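PDB 6CUL: pyoverdine synthetase F from Pseudomonas aeruginosa PAO1, which is a pyoverdine synthetase with a Rossmann-like alpha/beta fold, built round a mainly parallel central sheet. Local coordinates for residues S11-A16 / P67-K72; D62-P67 / Y76-R81. All coordinates share one frame; numbering follows the deposited sequence.

Overall arrangement
Contacts 1 and 2 adjoin on the same side of the chain's centre, their centres about 7 Å apart. Contact 1 packs helix 12-17 against helix 67-72; contact 2 joins the loops that enter and leave helix 67-72. Pro67 belongs to both, ending 62-67 and starting that helix. Asp62 ties the two together: its OD2 forms a salt bridge with Arg13 NH1 at 2.9 Å, and its OD1 is 2.7 Å from Leu12 N in a probable hydrogen bond. Ala16 CB packs on Tyr76 CE1 at 3.3 Å. In the FGD pocket, contact 1 supplies Pro67, Arg68, Gly71 and Lys72, contact 2 meets the ligand through Pro67, and Asp75 follows just after helix 67-72.

Contact 1: residues S11-A16 / P67-K72. With FGD (N-(4-{[(2-amino-4-oxo-1,4-dihydroquinazolin-6-yl)methyl]amino}benzene-1-carbonyl)-D-glutamic acid), chain I; CIT (citric acid), chain J.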
loop_
_atom_site.group_PDB
_atom_site.type_symbol
_atom_site.label_atom_id
_atom_site.label_comp_id
_atom_site.label_asym_id
_atom_site.label_seq_id
_atom_site.Cartn_x
_atom_site.Cartn_y
_atom_site.Cartn_z
ATOM N N SER A 11 -1.237 6.698 -0.913
ATOM C CA SER A 11 -1.003 7.779 -1.775
ATOM C C SER A 11 -1.695 7.416 -3.052
ATOM O O SER A 11 -1.254 6.526 -3.667
ATOM C CB SER A 11 0.478 7.860 -2.090
ATOM O OG SER A 11 1.246 8.339 -1.058
ATOM N N LEU A 12 -2.674 8.167 -3.510
ATOM C CA LEU A 12 -3.354 7.861 -4.737
ATOM C C LEU A 12 -2.422 7.719 -5.942
ATOM O O LEU A 12 -2.664 6.924 -6.769
ATOM C CB LEU A 12 -4.356 8.942 -5.056
ATOM C CG LEU A 12 -5.571 9.074 -4.177
ATOM C CD1 LEU A 12 -6.453 10.172 -4.636
ATOM C CD2 LEU A 12 -6.371 7.805 -4.095
ATOM N N ARG A 13 -1.358 8.483 -5.990
ATOM C CA ARG A 13 -0.422 8.418 -7.054
ATOM C C ARG A 13 0.222 7.037 -7.182
ATOM O O ARG A 13 0.511 6.649 -8.238
ATOM C CB ARG A 13 0.588 9.547 -6.942
ATOM C CG ARG A 13 1.363 9.698 -5.656
ATOM C CD ARG A 13 1.839 11.117 -5.467
ATOM N NE ARG A 13 2.599 11.350 -4.289
ATOM C CZ ARG A 13 2.127 11.345 -3.079
ATOM N NH1 ARG A 13 0.881 11.139 -2.847
ATOM N NH2 ARG A 13 2.915 11.546 -2.108
ATOM N N ASN A 14 0.474 6.381 -6.067
ATOM C CA ASN A 14 0.983 5.061 -6.018
ATOM C C ASN A 14 -0.006 4.032 -6.566
ATOM O O ASN A 14 0.378 3.110 -7.135
ATOM C CB ASN A 14 1.418 4.733 -4.633
ATOM C CG ASN A 14 2.060 3.392 -4.549
ATOM O OD1 ASN A 14 1.540 2.527 -3.972
ATOM N ND2 ASN A 14 3.152 3.226 -5.187
ATOM N N ALA A 15 -1.261 4.191 -6.296
ATOM C CA ALA A 15 -2.265 3.359 -6.857
ATOM C C ALA A 15 -2.395 3.493 -8.364
ATOM O O ALA A 15 -2.767 2.586 -8.984
ATOM C CB ALA A 15 -3.566 3.557 -6.165
ATOM N N ALA A 16 -2.212 4.661 -8.914
ATOM C CA ALA A 16 -2.242 4.851 -10.350
ATOM C C ALA A 16 -1.099 4.147 -11.042
ATOM O O ALA A 16 -1.317 3.555 -12.044
ATOM C CB ALA A 16 -2.247 6.293 -10.723
ATOM N N PRO A 67 2.124 19.872 -9.266
ATOM C CA PRO A 67 1.927 19.462 -10.637
ATOM C C PRO A 67 2.384 18.006 -10.895
ATOM O O PRO A 67 1.769 17.402 -11.725
ATOM C CB PRO A 67 2.632 20.543 -11.416
ATOM C CG PRO A 67 2.738 21.670 -10.494
ATOM C CD PRO A 67 2.947 21.068 -9.177
ATOM N N ARG A 68 3.450 17.540 -10.252
ATOM C CA ARG A 68 3.895 16.163 -10.331
ATOM C C ARG A 68 2.849 15.209 -9.704
ATOM O O ARG A 68 2.654 14.171 -10.169
ATOM C CB ARG A 68 5.285 15.957 -9.756
ATOM C CG ARG A 68 5.387 15.990 -8.254
ATOM C CD ARG A 68 6.779 15.939 -7.772
ATOM N NE ARG A 68 6.814 15.998 -6.372
ATOM C CZ ARG A 68 7.020 17.073 -5.672
ATOM N NH1 ARG A 68 7.226 18.221 -6.217
ATOM N NH2 ARG A 68 7.050 16.957 -4.409
ATOM N N ASP A 69 2.242 15.609 -8.625
ATOM C CA ASP A 69 1.141 14.865 -8.087
ATOM C C ASP A 69 -0.023 14.875 -9.117
ATOM O O ASP A 69 -0.742 13.975 -9.167
ATOM C CB ASP A 69 0.681 15.371 -6.696
ATOM C CG ASP A 69 1.410 14.717 -5.565
ATOM O OD1 ASP A 69 2.375 14.157 -5.865
ATOM O OD2 ASP A 69 1.045 14.794 -4.419
ATOM N N GLN A 70 -0.206 15.930 -9.841
ATOM C CA GLN A 70 -1.249 15.943 -10.832
ATOM C C GLN A 70 -1.054 14.972 -12.031
ATOM O O GLN A 70 -1.929 14.275 -12.389
ATOM C CB GLN A 70 -1.499 17.386 -11.322
ATOM C CG GLN A 70 -2.264 18.267 -10.386
ATOM C CD GLN A 70 -3.723 17.931 -10.309
ATOM O OE1 GLN A 70 -4.147 16.917 -10.768
ATOM N NE2 GLN A 70 -4.485 18.790 -9.723
ATOM N N GLY A 71 0.149 14.983 -12.560
ATOM C CA GLY A 71 0.563 14.171 -13.654
ATOM C C GLY A 71 0.481 12.731 -13.372
ATOM O O GLY A 71 0.046 12.017 -14.201
ATOM N N LYS A 72 0.843 12.375 -12.175
ATOM C CA LYS A 72 0.806 11.030 -11.725
ATOM C C LYS A 72 -0.576 10.403 -11.698
ATOM O O LYS A 72 -0.641 9.288 -11.875
ATOM C CB LYS A 72 1.586 10.896 -10.452
ATOM C CG LYS A 72 3.045 11.072 -10.737
ATOM C CD LYS A 72 3.876 10.804 -9.547
ATOM C CE LYS A 72 5.293 11.199 -9.718
ATOM N NZ LYS A 72 5.968 11.312 -8.439
HETATM C C13 FGD I . 6.046 11.847 -12.968
HETATM C C15 FGD I . 4.943 13.760 -13.912
HETATM C C17 FGD I . 4.101 11.551 -14.346
HETATM C C20 FGD I . 2.225 8.549 -15.785
HETATM C C21 FGD I . 2.509 7.484 -16.639
HETATM C C22 FGD I . 1.461 6.839 -17.340
HETATM C C24 FGD I . -0.131 8.348 -16.309
HETATM C C02 FGD I . 9.183 16.653 -13.127
HETATM C C04 FGD I . 7.998 16.437 -12.183
HETATM C C05 FGD I . 7.326 17.755 -11.799
HETATM C C06 FGD I . 6.970 18.602 -13.023
HETATM C C07 FGD I . 5.647 18.178 -13.656
HETATM C C11 FGD I . 6.984 14.145 -12.471
HETATM C C12 FGD I . 5.958 13.221 -13.139
HETATM C C14 FGD I . 5.116 11.011 -13.572
HETATM C C16 FGD I . 4.013 12.926 -14.516
HETATM C C19 FGD I . 3.359 9.246 -15.027
HETATM C C23 FGD I . 0.158 7.266 -17.178
HETATM C C25 FGD I . 0.901 8.981 -15.620
HETATM C C27 FGD I . -0.654 5.469 -18.821
HETATM C C30 FGD I . 1.771 5.671 -18.279
HETATM N N10 FGD I . 7.022 15.558 -12.817
HETATM N N18 FGD I . 3.127 10.677 -14.979
HETATM N N26 FGD I . -0.947 6.587 -17.916
HETATM N N28 FGD I . -1.730 4.685 -19.395
HETATM N N29 FGD I . 0.711 5.022 -18.986
HETATM O O01 FGD I . 10.355 16.418 -12.729
HETATM O O03 FGD I . 8.986 17.066 -14.301
HETATM O O08 FGD I . 4.602 18.123 -12.955
HETATM O O09 FGD I . 5.602 17.881 -14.879
HETATM O O31 FGD I . 2.889 5.303 -18.420
HETATM O O32 FGD I . 7.744 13.708 -11.676
HETATM C C1 CIT J . 10.204 10.376 -3.419
HETATM O O1 CIT J . 10.671 9.978 -2.329
HETATM O O2 CIT J . 10.040 9.568 -4.356
HETATM C C2 CIT J . 9.858 11.838 -3.594
HETATM C C3 CIT J . 8.377 12.084 -3.915
HETATM O O7 CIT J . 8.243 11.721 -5.308
HETATM C C4 CIT J . 7.380 11.251 -3.113
HETATM C C5 CIT J . 5.946 11.441 -3.607
HETATM O O3 CIT J . 5.034 11.621 -2.778
HETATM O O4 CIT J . 5.625 11.419 -4.820
HETATM C C6 CIT J . 8.087 13.562 -3.634
HETATM O O5 CIT J . 8.820 14.196 -2.845
HETATM O O6 CIT J . 7.148 14.181 -4.190
#
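Helix 12-16, after strand 6-9, packs on helix 67-72, after the neighbouring strand 55-60, in a partly buried contact centred on Arg13 and Asp69; the axes approach to 9.4 Å at 35°. A salt bridge joins Arg13 NE to Asp69 OD1 (3.2 Å); because the oxygen stands off the plane of the guanidinium, it is purely electrostatic, not a directed hydrogen bond. Asp69 OD2 sits over one guanidinium face, near the rim; it also takes a salt bridge from Arg111 and a hydrogen bond from Asp63 N. Arg13 NH1 turns to Asp61 and Asp62. Arg13 CG lies between backbone N and carbonyl carbon (chi1 55°), and the extended chain carries NE to a citric acid, probably from the crystallisation liquor, where it gives O4 a nearly straight hydrogen bond of 3.1 Å. From the other helix, Arg68 NE and NH2 both grip citrate O6 near the guanidinium plane, NH2 at 2.8 Å. Nearer the backbones, Arg13 CB meets Lys72 CB at 3.9 Å and Ala16 CB touches Lys72 O at 3.6 Å. Lys72 runs out to FGD, its CE 3.4 Å from ring carbon C13. Helices after adjacent parallel strands, beside a ligand pocket, suit a Rossmann-like fold.

Contact 2: residues D62-P67 / Y76-R81; sequences DDAELP and YGFAYR. With FGD (N-(4-{[(2-amino-4-oxo-1,4-dihydroquinazolin-6-yl)methyl]amino}benzene-1-carbonyl)-D-glutamic acid), chain I.
The Phe78 ring is roofed by a tight turn, with Ala64 laid over one face and no hydrogen bond joining the two loops. Ala64 CB is 3.8 Å from the ring centroid and only 12° off the ring normal, a CH-pi contact; Ala64 CA stands over the same ring nearer its rim, 3.3 Å from Phe78 CE2. Asp62 CB approaches obliquely, 3.5 Å from Phe78 CE1. The methylene touches the ring from its place on the backbone; chi1 of -43°, with CG anti to the carbonyl carbon, turns the carboxylate toward Leu12 N and the Arg13 guanidinium. The roof is a type I beta turn from Asp63 to Leu66, closed by a 3.0 Å hydrogen bond from Leu66 N to Asp63 O. An Asx turn reinforces it: Glu65 N donates to Asp63 OD2 at 2.6 Å from above the carboxylate plane, and this oxygen also pairs with Arg112. Leu66 is the N-cap residue of helix 67-72, so the turn lies directly at the entry to the helix that lines the FGD pocket. Gln70 of that helix connects the two loops, its NE2 bonded to Ala64 O and its side chain packed on Phe78.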
loop_
_atom_site.group_PDB
_atom_site.type_symbol
_atom_site.label_atom_id
_atom_site.label_comp_id
_atom_site.label_asym_id
_atom_site.label_seq_id
_atom_site.Cartn_x
_atom_site.Cartn_y
_atom_site.Cartn_z
ATOM N N ASP A 62 -2.152 12.866 -1.407
ATOM C CA ASP A 62 -1.793 13.633 -2.559
ATOM C C ASP A 62 -2.263 15.061 -2.545
ATOM O O ASP A 62 -3.223 15.357 -1.924
ATOM C CB ASP A 62 -2.341 12.961 -3.783
ATOM C CG ASP A 62 -2.168 11.507 -3.770
ATOM O OD1 ASP A 62 -2.748 10.822 -2.972
ATOM O OD2 ASP A 62 -1.452 11.044 -4.588
ATOM N N ASP A 63 -1.566 15.958 -3.189
ATOM C CA ASP A 63 -2.115 17.288 -3.244
ATOM C C ASP A 63 -2.274 17.830 -4.653
ATOM O O ASP A 63 -1.370 17.819 -5.391
ATOM C CB ASP A 63 -1.372 18.283 -2.343
ATOM C CG ASP A 63 -1.952 19.664 -2.432
ATOM O OD1 ASP A 63 -2.997 20.006 -1.872
ATOM O OD2 ASP A 63 -1.415 20.352 -3.232
ATOM N N ALA A 64 -3.430 18.314 -4.945
ATOM C CA ALA A 64 -3.725 18.844 -6.228
ATOM C C ALA A 64 -2.843 20.027 -6.637
ATOM O O ALA A 64 -2.626 20.223 -7.775
ATOM C CB ALA A 64 -5.181 19.171 -6.329
ATOM N N GLU A 65 -2.253 20.720 -5.700
ATOM C CA GLU A 65 -1.374 21.773 -6.055
ATOM C C GLU A 65 0.030 21.326 -6.374
ATOM O O GLU A 65 0.872 22.150 -6.325
ATOM C CB GLU A 65 -1.296 22.776 -4.967
ATOM C CG GLU A 65 -2.525 23.565 -4.754
ATOM C CD GLU A 65 -2.744 24.672 -5.743
ATOM O OE1 GLU A 65 -1.844 24.966 -6.522
ATOM O OE2 GLU A 65 -3.825 25.238 -5.720
ATOM N N LEU A 66 0.290 20.079 -6.581
ATOM C CA LEU A 66 1.615 19.699 -6.919
ATOM C C LEU A 66 1.475 19.220 -8.326
ATOM O O LEU A 66 0.766 18.311 -8.548
ATOM C CB LEU A 66 2.142 18.633 -6.017
ATOM C CG LEU A 66 3.083 19.092 -4.941
ATOM C CD1 LEU A 66 3.687 17.870 -4.329
ATOM C CD2 LEU A 66 4.163 19.963 -5.432
ATOM N N PRO A 67 2.124 19.872 -9.266
ATOM C CA PRO A 67 1.927 19.462 -10.637
ATOM C C PRO A 67 2.384 18.006 -10.895
ATOM O O PRO A 67 1.769 17.402 -11.725
ATOM C CB PRO A 67 2.632 20.543 -11.416
ATOM C CG PRO A 67 2.738 21.670 -10.494
ATOM C CD PRO A 67 2.947 21.068 -9.177
ATOM N N TYR A 76 -6.504 9.139 -13.542
ATOM C CA TYR A 76 -7.525 9.055 -12.554
ATOM C C TYR A 76 -8.115 10.361 -12.201
ATOM O O TYR A 76 -9.242 10.543 -12.339
ATOM C CB TYR A 76 -6.949 8.477 -11.280
ATOM C CG TYR A 76 -6.632 7.059 -11.406
ATOM C CD1 TYR A 76 -5.449 6.648 -11.887
ATOM C CD2 TYR A 76 -7.526 6.128 -11.099
ATOM C CE1 TYR A 76 -5.178 5.328 -12.021
ATOM C CE2 TYR A 76 -7.238 4.822 -11.233
ATOM C CZ TYR A 76 -6.061 4.446 -11.701
ATOM O OH TYR A 76 -5.810 3.171 -11.840
ATOM N N GLY A 77 -7.294 11.274 -11.802
ATOM C CA GLY A 77 -7.770 12.523 -11.374
ATOM C C GLY A 77 -7.934 12.508 -9.886
ATOM O O GLY A 77 -8.158 11.533 -9.321
ATOM N N PHE A 78 -7.837 13.642 -9.252
ATOM C CA PHE A 78 -7.935 13.727 -7.830
ATOM C C PHE A 78 -9.253 13.272 -7.231
ATOM O O PHE A 78 -9.227 12.718 -6.195
ATOM C CB PHE A 78 -7.592 15.115 -7.384
ATOM C CG PHE A 78 -6.170 15.289 -7.078
ATOM C CD1 PHE A 78 -5.704 14.955 -5.881
ATOM C CD2 PHE A 78 -5.306 15.755 -8.017
ATOM C CE1 PHE A 78 -4.391 15.105 -5.595
ATOM C CE2 PHE A 78 -3.976 15.892 -7.736
ATOM C CZ PHE A 78 -3.535 15.585 -6.517
ATOM N N ALA A 79 -10.382 13.477 -7.915
ATOM C CA ALA A 79 -11.698 12.999 -7.474
ATOM C C ALA A 79 -12.386 12.279 -8.625
ATOM O O ALA A 79 -11.978 12.433 -9.724
ATOM C CB ALA A 79 -12.534 14.108 -6.948
ATOM N N TYR A 80 -13.413 11.483 -8.393
ATOM C CA TYR A 80 -13.981 10.732 -9.507
ATOM C C TYR A 80 -14.674 11.571 -10.573
ATOM O O TYR A 80 -15.534 12.350 -10.255
ATOM C CB TYR A 80 -14.963 9.706 -9.013
ATOM C CG TYR A 80 -15.581 8.885 -10.095
ATOM C CD1 TYR A 80 -14.814 8.144 -10.969
ATOM C CD2 TYR A 80 -16.953 8.823 -10.249
ATOM C CE1 TYR A 80 -15.397 7.339 -11.938
ATOM C CE2 TYR A 80 -17.532 8.049 -11.234
ATOM C CZ TYR A 80 -16.757 7.315 -12.068
ATOM O OH TYR A 80 -17.339 6.559 -12.996
ATOM N N ARG A 81 -14.310 11.341 -11.813
ATOM C CA ARG A 81 -14.913 11.984 -12.940
ATOM C C ARG A 81 -16.043 11.077 -13.380
ATOM O O ARG A 81 -15.942 9.883 -13.253
ATOM C CB ARG A 81 -13.895 12.108 -14.059
ATOM C CG ARG A 81 -12.687 12.949 -13.753
ATOM C CD ARG A 81 -11.670 12.800 -14.837
ATOM N NE ARG A 81 -11.385 11.401 -14.978
ATOM C CZ ARG A 81 -10.356 10.879 -15.602
ATOM N NH1 ARG A 81 -9.461 11.620 -16.198
ATOM N NH2 ARG A 81 -10.235 9.587 -15.597
HETATM C C13 FGD I . 6.046 11.847 -12.968
HETATM C C15 FGD I . 4.943 13.760 -13.912
HETATM C C17 FGD I . 4.101 11.551 -14.346
HETATM C C20 FGD I . 2.225 8.549 -15.785
HETATM C C21 FGD I . 2.509 7.484 -16.639
HETATM C C22 FGD I . 1.461 6.839 -17.340
HETATM C C24 FGD I . -0.131 8.348 -16.309
HETATM C C02 FGD I . 9.183 16.653 -13.127
HETATM C C04 FGD I . 7.998 16.437 -12.183
HETATM C C05 FGD I . 7.326 17.755 -11.799
HETATM C C06 FGD I . 6.970 18.602 -13.023
HETATM C C07 FGD I . 5.647 18.178 -13.656
HETATM C C11 FGD I . 6.984 14.145 -12.471
HETATM C C12 FGD I . 5.958 13.221 -13.139
HETATM C C14 FGD I . 5.116 11.011 -13.572
HETATM C C16 FGD I . 4.013 12.926 -14.516
HETATM C C19 FGD I . 3.359 9.246 -15.027
HETATM C C23 FGD I . 0.158 7.266 -17.178
HETATM C C25 FGD I . 0.901 8.981 -15.620
HETATM C C27 FGD I . -0.654 5.469 -18.821
HETATM C C30 FGD I . 1.771 5.671 -18.279
HETATM N N10 FGD I . 7.022 15.558 -12.817
HETATM N N18 FGD I . 3.127 10.677 -14.979
HETATM N N26 FGD I . -0.947 6.587 -17.916
HETATM N N28 FGD I . -1.730 4.685 -19.395
HETATM N N29 FGD I . 0.711 5.022 -18.986
HETATM O O01 FGD I . 10.355 16.418 -12.729
HETATM O O03 FGD I . 8.986 17.066 -14.301
HETATM O O08 FGD I . 4.602 18.123 -12.955
HETATM O O09 FGD I . 5.602 17.881 -14.879
HETATM O O31 FGD I . 2.889 5.303 -18.420
HETATM O O32 FGD I . 7.744 13.708 -11.676
#